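Local structure of cyclic nucleotide-gated potassium channel mll3241 (Mesorhizobium loti, 4MUV) at residues D9-W14 with V35-R41; G53-M59 with L88-R94; F61-V67 with A101-L107. The protein forms a homotetrameric, cAMP-activated potassium channel, of which this chain is the cytoplasmic cyclic nucleotide-binding domain, here a variant with inverted ligand selectivity bound to cGMP. The protein carries 3 engineered substitutions. The contacts are given in a common frame with arbitrary orientation. Residues are numbered along the deposited sequence.

Contact 1 of 3, residues D9-W14 with V35-R41. With NA (sodium ion), chain D.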
loop_
_atom_site.group_PDB
_atom_site.type_symbol
_atom_site.label_atom_id
_atom_site.label_comp_id
_atom_site.label_asym_id
_atom_site.label_seq_id
_atom_site.Cartn_x
_atom_site.Cartn_y
_atom_site.Cartn_z
ATOM N N ASP A 9 12.944 9.203 5.157
ATOM C CA ASP A 9 12.048 8.408 4.315
ATOM C C ASP A 9 12.554 6.998 4.085
ATOM O O ASP A 9 11.756 6.119 3.767
ATOM C CB ASP A 9 11.846 9.092 2.963
ATOM C CG ASP A 9 10.862 10.239 3.011
ATOM O OD1 ASP A 9 10.174 10.436 4.044
ATOM O OD2 ASP A 9 10.750 10.941 1.969
ATOM N N PHE A 10 13.859 6.764 4.265
ATOM C CA PHE A 10 14.513 5.493 3.931
ATOM C C PHE A 10 14.990 4.675 5.114
ATOM O O PHE A 10 15.111 3.463 4.990
ATOM C CB PHE A 10 15.704 5.748 3.000
ATOM C CG PHE A 10 16.350 4.488 2.491
ATOM C CD1 PHE A 10 15.757 3.751 1.493
ATOM C CD2 PHE A 10 17.545 4.038 3.028
ATOM C CE1 PHE A 10 16.357 2.588 1.025
ATOM C CE2 PHE A 10 18.138 2.874 2.579
ATOM C CZ PHE A 10 17.556 2.155 1.570
ATOM N N VAL A 11 15.303 5.327 6.231
ATOM C CA VAL A 11 16.077 4.704 7.311
ATOM C C VAL A 11 15.510 3.369 7.857
ATOM O O VAL A 11 16.262 2.515 8.319
ATOM C CB VAL A 11 16.244 5.729 8.486
ATOM C CG1 VAL A 11 14.918 6.074 9.164
ATOM C CG2 VAL A 11 17.213 5.241 9.515
ATOM N N ARG A 12 14.191 3.217 7.802
ATOM C CA ARG A 12 13.474 2.045 8.305
ATOM C C ARG A 12 13.114 1.063 7.189
ATOM O O ARG A 12 12.662 -0.060 7.455
ATOM C CB ARG A 12 12.132 2.465 8.967
ATOM C CG ARG A 12 12.184 3.663 9.947
ATOM C CD ARG A 12 10.767 3.973 10.468
ATOM N NE ARG A 12 10.210 2.776 11.085
ATOM C CZ ARG A 12 8.922 2.526 11.357
ATOM N NH1 ARG A 12 7.946 3.376 11.017
ATOM N NH2 ARG A 12 8.604 1.379 11.958
ATOM N N ASN A 13 13.276 1.452 5.933
ATOM C CA ASN A 13 12.568 0.744 4.870
ATOM C C ASN A 13 13.010 -0.688 4.675
ATOM O O ASN A 13 12.175 -1.574 4.534
ATOM C CB ASN A 13 12.729 1.453 3.547
ATOM C CG ASN A 13 11.968 2.724 3.453
ATOM O OD1 ASN A 13 11.367 3.173 4.407
ATOM N ND2 ASN A 13 12.008 3.338 2.281
ATOM N N TRP A 14 14.323 -0.906 4.595
ATOM C CA TRP A 14 14.799 -2.246 4.338
ATOM C C TRP A 14 14.397 -3.197 5.470
ATOM O O TRP A 14 13.973 -4.323 5.214
ATOM C CB TRP A 14 16.310 -2.258 4.145
ATOM C CG TRP A 14 16.743 -3.597 3.655
ATOM C CD1 TRP A 14 17.317 -4.568 4.388
ATOM C CD2 TRP A 14 16.569 -4.128 2.338
ATOM N NE1 TRP A 14 17.527 -5.683 3.621
ATOM C CE2 TRP A 14 17.085 -5.432 2.354
ATOM C CE3 TRP A 14 16.042 -3.616 1.144
ATOM C CZ2 TRP A 14 17.079 -6.243 1.252
ATOM C CZ3 TRP A 14 16.049 -4.428 0.018
ATOM C CH2 TRP A 14 16.574 -5.738 0.090
ATOM N N VAL A 35 12.432 -0.412 -2.867
ATOM C CA VAL A 35 12.637 -0.026 -1.477
ATOM C C VAL A 35 13.192 1.394 -1.338
ATOM O O VAL A 35 12.809 2.125 -0.434
ATOM C CB VAL A 35 13.450 -1.067 -0.714
ATOM C CG1 VAL A 35 13.686 -0.598 0.723
ATOM C CG2 VAL A 35 12.683 -2.365 -0.670
ATOM N N ARG A 36 14.046 1.810 -2.263
ATOM C CA ARG A 36 14.542 3.174 -2.266
ATOM C C ARG A 36 13.424 4.192 -2.509
ATOM O O ARG A 36 13.526 5.341 -2.075
ATOM C CB ARG A 36 15.618 3.355 -3.335
ATOM C CG ARG A 36 16.885 2.615 -3.099
ATOM C CD ARG A 36 17.939 3.085 -4.107
ATOM N NE ARG A 36 19.023 2.119 -4.296
ATOM C CZ ARG A 36 19.984 1.880 -3.406
ATOM N NH1 ARG A 36 20.015 2.548 -2.259
ATOM N NH2 ARG A 36 20.937 0.986 -3.670
ATOM N N ALA A 37 12.384 3.783 -3.227
ATOM C CA ALA A 37 11.291 4.675 -3.569
ATOM C C ALA A 37 10.212 4.707 -2.509
ATOM O O ALA A 37 9.437 5.665 -2.429
ATOM C CB ALA A 37 10.699 4.261 -4.885
ATOM N N LEU A 38 10.132 3.662 -1.690
ATOM C CA LEU A 38 9.130 3.592 -0.644
ATOM C C LEU A 38 9.414 4.637 0.410
ATOM O O LEU A 38 10.553 5.062 0.574
ATOM C CB LEU A 38 9.125 2.225 0.029
ATOM C CG LEU A 38 8.615 1.063 -0.806
ATOM C CD1 LEU A 38 8.921 -0.263 -0.126
ATOM C CD2 LEU A 38 7.140 1.196 -1.059
ATOM N N ARG A 39 8.383 5.026 1.147
ATOM C CA ARG A 39 8.544 5.923 2.275
ATOM C C ARG A 39 7.834 5.318 3.475
ATOM O O ARG A 39 6.647 5.078 3.434
ATOM C CB ARG A 39 8.007 7.315 1.936
ATOM C CG ARG A 39 8.686 7.975 0.730
ATOM C CD ARG A 39 8.055 9.316 0.398
ATOM N NE ARG A 39 8.578 9.875 -0.841
ATOM C CZ ARG A 39 8.176 11.042 -1.340
ATOM N NH1 ARG A 39 7.255 11.764 -0.698
ATOM N NH2 ARG A 39 8.695 11.491 -2.475
ATOM N N ALA A 40 8.557 5.064 4.565
ATOM C CA ALA A 40 7.925 4.490 5.741
ATOM C C ALA A 40 7.218 5.578 6.536
ATOM O O ALA A 40 7.754 6.665 6.739
ATOM C CB ALA A 40 8.942 3.744 6.605
ATOM N N ARG A 41 6.014 5.255 6.993
ATOM C CA ARG A 41 5.159 6.170 7.724
ATOM C C ARG A 41 4.474 5.440 8.856
ATOM O O ARG A 41 3.973 4.359 8.659
ATOM C CB ARG A 41 4.055 6.703 6.800
ATOM C CG ARG A 41 4.564 7.420 5.553
ATOM C CD ARG A 41 5.156 8.733 5.998
ATOM N NE ARG A 41 5.686 9.602 4.935
ATOM C CZ ARG A 41 6.977 9.759 4.630
ATOM N NH1 ARG A 41 7.920 9.044 5.229
ATOM N NH2 ARG A 41 7.333 10.673 3.717
HETATM NA NA NA D . 8.857 12.886 1.817
HETATM O O HOH W 1 9.246 14.937 -0.050
#
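A helix that runs into a β strand exposes backbone carbonyls at the junction, and an amide side chain from another part of the chain can satisfy them. The cyclic nucleotide-binding domain illustrates this where helix 28-37 hands over to strand 39-43 of the β roll, against the turn between the N-terminal helices 2-10 and 13-17. The contact rests on Asp9, Val35 and Asn13. Asp9 works through both backbone and side chain: its O accepts a weak, 3.5 Å hydrogen bond from Ala40 N, and its carboxylate forms a salt bridge with Arg41, Asp9 OD1 lying 2.9 Å from both NH1 and NH2. Arg41 NH1 also donates to Ala40 O, which holds the guanidinium beside the strand. Val35 supplies the apolar part. Its CG1 lies 3.6 Å from Asn13 CB and 3.9 Å from Trp14 CE3, at the edge of the indole, while Phe10 CE1 comes within 4.2 Å of the same Val35 CG1. Asn13 ND2 donates to Leu38 O at 2.8 Å and to Val35 O at 3.1 Å, so one amide group ties down both the last helical turn and the loop that follows it; Ala40 CB packs 3.3 Å from Asn13 OD1. The other carboxylate oxygen, Asp9 OD2, binds a sodium ion at 2.7 Å, and a water 2.8 Å from the metal is a further ligand.

Contact 2 of 3, residues G53-M59 with L88-R94. With PCG (cyclic guanosine monophosphate), chain C.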
loop_
_atom_site.group_PDB
_atom_site.type_symbol
_atom_site.label_atom_id
_atom_site.label_comp_id
_atom_site.label_asym_id
_atom_site.label_seq_id
_atom_site.Cartn_x
_atom_site.Cartn_y
_atom_site.Cartn_z
ATOM N N GLY A 53 -13.811 8.596 -2.155
ATOM C CA GLY A 53 -14.097 9.667 -3.082
ATOM C C GLY A 53 -12.957 10.593 -3.420
ATOM O O GLY A 53 -13.096 11.418 -4.325
ATOM N N GLU A 54 -11.849 10.515 -2.688
ATOM C CA GLU A 54 -10.713 11.405 -2.930
ATOM C C GLU A 54 -9.803 10.797 -3.986
ATOM O O GLU A 54 -9.789 9.582 -4.198
ATOM C CB GLU A 54 -9.940 11.688 -1.627
ATOM C CG GLU A 54 -10.822 12.397 -0.598
ATOM C CD GLU A 54 -10.089 13.037 0.587
ATOM O OE1 GLU A 54 -8.904 12.709 0.832
ATOM O OE2 GLU A 54 -10.732 13.866 1.291
ATOM N N PRO A 55 -9.014 11.635 -4.668
ATOM C CA PRO A 55 -8.060 11.092 -5.633
ATOM C C PRO A 55 -6.996 10.284 -4.896
ATOM O O PRO A 55 -6.654 10.611 -3.750
ATOM C CB PRO A 55 -7.444 12.338 -6.273
ATOM C CG PRO A 55 -8.379 13.436 -5.971
ATOM C CD PRO A 55 -9.022 13.103 -4.669
ATOM N N GLY A 56 -6.490 9.242 -5.549
ATOM C CA GLY A 56 -5.441 8.406 -4.998
ATOM C C GLY A 56 -4.179 8.532 -5.823
ATOM O O GLY A 56 -4.217 8.406 -7.035
ATOM N N ASP A 57 -3.062 8.784 -5.159
ATOM C CA ASP A 57 -1.773 8.958 -5.820
ATOM C C ASP A 57 -0.701 8.078 -5.213
ATOM O O ASP A 57 0.469 8.247 -5.524
ATOM C CB ASP A 57 -1.337 10.428 -5.732
ATOM C CG ASP A 57 -1.107 10.874 -4.302
ATOM O OD1 ASP A 57 -1.460 10.100 -3.380
ATOM O OD2 ASP A 57 -0.633 12.027 -4.091
ATOM N N ARG A 58 -1.093 7.139 -4.367
ATOM C CA ARG A 58 -0.144 6.217 -3.765
ATOM C C ARG A 58 -0.875 5.010 -3.215
ATOM O O ARG A 58 -2.101 4.996 -3.117
ATOM C CB ARG A 58 0.593 6.919 -2.642
ATOM C CG ARG A 58 -0.313 7.275 -1.485
ATOM C CD ARG A 58 0.239 8.392 -0.637
ATOM N NE ARG A 58 0.246 9.640 -1.372
ATOM C CZ ARG A 58 0.888 10.736 -0.990
ATOM N NH1 ARG A 58 1.586 10.754 0.139
ATOM N NH2 ARG A 58 0.827 11.817 -1.744
ATOM N N MET A 59 -0.121 3.974 -2.870
ATOM C CA MET A 59 -0.687 2.843 -2.135
ATOM C C MET A 59 0.236 2.514 -0.973
ATOM O O MET A 59 1.293 3.139 -0.809
ATOM C CB MET A 59 -0.944 1.625 -3.021
ATOM C CG MET A 59 0.314 0.987 -3.550
ATOM S SD MET A 59 0.053 -0.648 -4.263
ATOM C CE MET A 59 -0.378 -1.572 -2.794
ATOM N N LEU A 88 -5.068 3.375 -8.085
ATOM C CA LEU A 88 -3.930 3.437 -8.994
ATOM C C LEU A 88 -4.165 2.662 -10.286
ATOM O O LEU A 88 -3.710 3.077 -11.356
ATOM C CB LEU A 88 -2.653 2.964 -8.309
ATOM C CG LEU A 88 -2.252 3.690 -7.033
ATOM C CD1 LEU A 88 -0.915 3.176 -6.503
ATOM C CD2 LEU A 88 -2.189 5.180 -7.256
ATOM N N ILE A 89 -4.886 1.551 -10.182
ATOM C CA ILE A 89 -5.206 0.747 -11.369
ATOM C C ILE A 89 -6.324 1.320 -12.222
ATOM O O ILE A 89 -6.258 1.269 -13.435
ATOM C CB ILE A 89 -5.691 -0.640 -10.988
ATOM C CG1 ILE A 89 -4.585 -1.388 -10.288
ATOM C CG2 ILE A 89 -6.157 -1.436 -12.261
ATOM C CD1 ILE A 89 -5.071 -2.617 -9.529
ATOM N N SER A 90 -7.396 1.772 -11.588
ATOM C CA SER A 90 -8.577 2.231 -12.323
ATOM C C SER A 90 -8.535 3.729 -12.684
ATOM O O SER A 90 -9.231 4.158 -13.594
ATOM C CB SER A 90 -9.843 1.921 -11.517
ATOM O OG SER A 90 -9.905 2.747 -10.382
ATOM N N GLY A 91 -7.704 4.511 -11.994
ATOM C CA GLY A 91 -7.705 5.967 -12.113
ATOM C C GLY A 91 -8.884 6.631 -11.429
ATOM O O GLY A 91 -9.068 7.848 -11.476
ATOM N N GLU A 92 -9.671 5.816 -10.753
ATOM C CA GLU A 92 -10.881 6.277 -10.108
ATOM C C GLU A 92 -10.574 6.735 -8.697
ATOM O O GLU A 92 -9.510 6.445 -8.151
ATOM C CB GLU A 92 -11.945 5.175 -10.085
ATOM C CG GLU A 92 -12.391 4.706 -11.470
ATOM C CD GLU A 92 -13.144 5.769 -12.264
ATOM O OE1 GLU A 92 -13.706 6.708 -11.656
ATOM O OE2 GLU A 92 -13.180 5.661 -13.508
ATOM N N PRO A 93 -11.515 7.447 -8.102
ATOM C CA PRO A 93 -11.307 7.878 -6.725
ATOM C C PRO A 93 -11.225 6.703 -5.765
ATOM O O PRO A 93 -11.644 5.591 -6.079
ATOM C CB PRO A 93 -12.550 8.731 -6.451
ATOM C CG PRO A 93 -12.966 9.209 -7.821
ATOM C CD PRO A 93 -12.726 8.043 -8.697
ATOM N N ARG A 94 -10.711 6.962 -4.581
ATOM C CA ARG A 94 -10.696 5.958 -3.539
ATOM C C ARG A 94 -12.087 5.370 -3.363
ATOM O O ARG A 94 -13.098 6.092 -3.355
ATOM C CB ARG A 94 -10.270 6.559 -2.206
ATOM C CG ARG A 94 -8.871 7.127 -2.107
ATOM C CD ARG A 94 -7.823 6.083 -2.381
ATOM N NE ARG A 94 -6.494 6.616 -2.128
ATOM C CZ ARG A 94 -5.371 6.015 -2.476
ATOM N NH1 ARG A 94 -5.396 4.862 -3.122
ATOM N NH2 ARG A 94 -4.201 6.580 -2.166
HETATM P PA PCG C . -8.595 2.307 -3.013
HETATM O O1A PCG C . -7.499 3.013 -3.783
HETATM O O2A PCG C . -9.950 2.314 -3.628
HETATM O "O5'" PCG C . -8.684 2.939 -1.606
HETATM C "C5'" PCG C . -9.325 2.282 -0.608
HETATM C "C4'" PCG C . -8.712 0.875 -0.494
HETATM O "O4'" PCG C . -9.213 -0.035 0.556
HETATM C "C3'" PCG C . -8.877 0.200 -1.683
HETATM O "O3'" PCG C . -8.126 0.807 -2.781
HETATM C "C2'" PCG C . -8.404 -1.258 -1.289
HETATM O "O2'" PCG C . -7.002 -1.375 -1.531
HETATM C "C1'" PCG C . -8.705 -1.375 0.079
HETATM N N9 PCG C . -9.668 -2.369 0.450
HETATM C C8 PCG C . -9.459 -3.477 1.235
HETATM N N7 PCG C . -10.544 -4.252 1.289
HETATM C C5 PCG C . -11.481 -3.614 0.513
HETATM C C6 PCG C . -12.836 -3.960 0.181
HETATM O O6 PCG C . -13.451 -4.979 0.581
HETATM N N1 PCG C . -13.466 -3.057 -0.640
HETATM C C2 PCG C . -12.859 -1.928 -1.167
HETATM N N2 PCG C . -13.569 -1.124 -1.980
HETATM N N3 PCG C . -11.569 -1.563 -0.875
HETATM C C4 PCG C . -10.921 -2.475 -0.015
HETATM O O HOH W 2 -6.322 9.380 -1.267
HETATM O O HOH W 3 -7.687 8.469 -8.094
#
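Gly56 CA sits 3.5 Å from Arg94 CZ, over one face of the guanidinium; a β carbon on Gly56 would fall about 2.7 Å from Arg94 CZ, so the close approach depends on glycine. The arginine belongs to the phosphate-binding cassette of the cyclic nucleotide-binding domain, the short helix 85-90 and following loop that grip the cyclic phosphate. Here the ligand-binding guanidinium is positioned largely by main-chain atoms. Arg94 NH2 donates to Arg58 O at 2.8 Å, with a weak second bond from NH1, and NH1 then reaches PCG O1A at 2.9 Å; Glu85 and Ser95 are among the other residues that hydrogen-bond the nucleotide. The backbone of Arg94 is fixed too, since Gly53 N donates to Arg94 O at 2.9 Å and Arg94 N to Glu54 O at 2.8 Å, clamping the cassette loop to segment 53-59. Across the other end, Leu88 CD2 packs 3.7 Å from Arg58 N and its CD1 3.8 Å from Met59 CB, on a side also lined by Phe114 of helix 111-120. Two waters complete the interface. One accepts from Gly56 N at 2.9 Å and donates to Glu92 O at 2.7 Å; the other accepts from Arg94 NE at 2.9 Å and donates to Pro55 O at 2.8 Å.

Contact 3 of 3, residues F61-V67 with A101-L107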
loop_
_atom_site.group_PDB
_atom_site.type_symbol
_atom_site.label_atom_id
_atom_site.label_comp_id
_atom_site.label_asym_id
_atom_site.label_seq_id
_atom_site.Cartn_x
_atom_site.Cartn_y
_atom_site.Cartn_z
ATOM N N PHE A 61 1.690 -0.553 1.982
ATOM C CA PHE A 61 1.938 -1.910 2.470
ATOM C C PHE A 61 1.966 -1.851 3.979
ATOM O O PHE A 61 2.724 -1.095 4.569
ATOM C CB PHE A 61 3.257 -2.432 1.906
ATOM C CG PHE A 61 3.235 -2.490 0.421
ATOM C CD1 PHE A 61 3.565 -1.384 -0.331
ATOM C CD2 PHE A 61 2.809 -3.636 -0.230
ATOM C CE1 PHE A 61 3.495 -1.430 -1.697
ATOM C CE2 PHE A 61 2.718 -3.672 -1.604
ATOM C CZ PHE A 61 3.068 -2.567 -2.337
ATOM N N VAL A 62 1.113 -2.652 4.622
ATOM C CA VAL A 62 1.079 -2.681 6.088
ATOM C C VAL A 62 2.234 -3.535 6.594
ATOM O O VAL A 62 2.414 -4.675 6.155
ATOM C CB VAL A 62 -0.242 -3.268 6.620
ATOM C CG1 VAL A 62 -0.273 -3.258 8.125
ATOM C CG2 VAL A 62 -1.433 -2.497 6.069
ATOM N N VAL A 63 3.038 -2.989 7.507
ATOM C CA VAL A 63 4.207 -3.715 7.986
ATOM C C VAL A 63 4.248 -3.911 9.490
ATOM O O VAL A 63 4.963 -4.797 9.926
ATOM C CB VAL A 63 5.538 -3.129 7.381
ATOM C CG1 VAL A 63 5.642 -3.444 5.880
ATOM C CG2 VAL A 63 5.664 -1.656 7.593
ATOM N N GLU A 64 3.496 -3.115 10.255
ATOM C CA GLU A 64 3.336 -3.290 11.709
ATOM C C GLU A 64 1.965 -2.739 12.074
ATOM O O GLU A 64 1.564 -1.703 11.545
ATOM C CB GLU A 64 4.392 -2.508 12.521
ATOM C CG GLU A 64 5.864 -2.776 12.175
ATOM C CD GLU A 64 6.836 -1.900 12.953
ATOM O OE1 GLU A 64 6.554 -0.698 13.179
ATOM O OE2 GLU A 64 7.903 -2.403 13.318
ATOM N N GLY A 65 1.230 -3.409 12.956
ATOM C CA GLY A 65 -0.089 -2.927 13.321
ATOM C C GLY A 65 -1.129 -3.242 12.270
ATOM O O GLY A 65 -0.912 -4.055 11.400
ATOM N N SER A 66 -2.282 -2.597 12.366
ATOM C CA SER A 66 -3.379 -2.877 11.458
ATOM C C SER A 66 -4.191 -1.643 11.086
ATOM O O SER A 66 -4.209 -0.632 11.805
ATOM C CB SER A 66 -4.298 -3.939 12.050
ATOM O OG SER A 66 -4.887 -3.479 13.244
ATOM N N VAL A 67 -4.861 -1.751 9.938
ATOM C CA VAL A 67 -5.821 -0.763 9.474
ATOM C C VAL A 67 -7.218 -1.349 9.395
ATOM O O VAL A 67 -7.383 -2.561 9.303
ATOM C CB VAL A 67 -5.426 -0.160 8.111
ATOM C CG1 VAL A 67 -4.067 0.491 8.197
ATOM C CG2 VAL A 67 -5.480 -1.188 7.016
ATOM N N ALA A 101 -6.216 1.223 12.669
ATOM C CA ALA A 101 -6.972 0.575 13.732
ATOM C C ALA A 101 -6.173 0.728 15.040
ATOM O O ALA A 101 -6.536 1.496 15.915
ATOM C CB ALA A 101 -7.215 -0.878 13.373
ATOM N N THR A 102 -5.063 0.011 15.135
ATOM C CA THR A 102 -4.039 0.301 16.102
ATOM C C THR A 102 -3.086 1.283 15.433
ATOM O O THR A 102 -3.211 1.580 14.243
ATOM C CB THR A 102 -3.287 -0.987 16.489
ATOM O OG1 THR A 102 -2.683 -1.573 15.331
ATOM C CG2 THR A 102 -4.219 -1.989 17.154
ATOM N N THR A 103 -2.112 1.781 16.177
ATOM C CA THR A 103 -1.005 2.494 15.568
ATOM C C THR A 103 -0.433 1.592 14.494
ATOM O O THR A 103 -0.252 0.417 14.726
ATOM C CB THR A 103 0.089 2.763 16.593
ATOM O OG1 THR A 103 -0.502 3.220 17.804
ATOM C CG2 THR A 103 1.062 3.782 16.035
ATOM N N VAL A 104 -0.152 2.126 13.309
ATOM C CA VAL A 104 0.243 1.286 12.189
ATOM C C VAL A 104 1.467 1.849 11.462
ATOM O O VAL A 104 1.601 3.057 11.311
ATOM C CB VAL A 104 -0.958 1.103 11.225
ATOM C CG1 VAL A 104 -1.381 2.442 10.576
ATOM C CG2 VAL A 104 -0.672 0.035 10.185
ATOM N N SER A 105 2.389 0.974 11.055
ATOM C CA SER A 105 3.498 1.333 10.171
ATOM C C SER A 105 3.190 0.840 8.793
ATOM O O SER A 105 2.781 -0.318 8.590
ATOM C CB SER A 105 4.859 0.756 10.603
ATOM O OG SER A 105 5.220 1.339 11.819
ATOM N N LEU A 106 3.407 1.741 7.848
ATOM C CA LEU A 106 3.132 1.537 6.441
ATOM C C LEU A 106 4.373 1.842 5.631
ATOM O O LEU A 106 5.153 2.709 5.991
ATOM C CB LEU A 106 2.050 2.525 5.986
ATOM C CG LEU A 106 0.755 2.581 6.755
ATOM C CD1 LEU A 106 -0.135 3.719 6.286
ATOM C CD2 LEU A 106 0.025 1.268 6.641
ATOM N N LEU A 107 4.516 1.158 4.509
ATOM C CA LEU A 107 5.430 1.567 3.444
ATOM C C LEU A 107 4.567 2.132 2.314
ATOM O O LEU A 107 3.746 1.425 1.733
ATOM C CB LEU A 107 6.292 0.393 2.964
ATOM C CG LEU A 107 7.246 -0.173 4.015
ATOM C CD1 LEU A 107 7.846 -1.473 3.542
ATOM C CD2 LEU A 107 8.354 0.816 4.308
#
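Strands 61-64 and 104-107 run antiparallel in the β roll, their axes 4.7 Å apart at closest approach and strongly twisted, with 136° between their directions. Phe61 and Leu107 form a hydrogen-bonded pair, N to O at 2.9 Å both ways. A classic β bulge follows: Val63 N (2.9 Å) and, weakly, Glu64 N (3.3 Å) both donate to Ser105 O, while Ser105 N bonds to Glu64 O at 2.8 Å. Beyond it, Ala101 N bonds to Ser66 O at 2.9 Å. On one face Val62 meets Val104 (CG1 to CG2, 3.9 Å), close to Phe83 of the ligand pocket. On the other, Leu107 packs on Asn13 and Leu16 of helix 13-17, and Phe61 on Val20 and Leu22 of the loop that follows; Ser105 OG donates to Glu64 OE1 at 2.8 Å, a carboxylate that also pairs with Arg12. The chemistry thus divides the sheet: one face is apolar toward the pocket, the other adds a polar link to the turn between helices 2-10 and 13-17.

Read from the N terminus, contact 1 closes the first loop, bringing helices 2-10 and 13-17 back onto the junction of helix 28-37 and strand 39-43, before the others begin. Contacts 2 and 3 then cross, because their segments alternate: 53-59 runs from a loop into strand 58-64, where 61-67 takes over, while their partners 88-94 and 101-107 follow in the same order. Contact 2 joins that loop and the start of the strand to the nucleotide-binding cassette, and contact 3 joins the strand's end to strand 104-110. Contacts 1 and 3 touch directly, through the Arg12-Glu64 salt bridge and the pairing of Arg41 with Leu106, so one sheet links the helical N terminus to the ligand site.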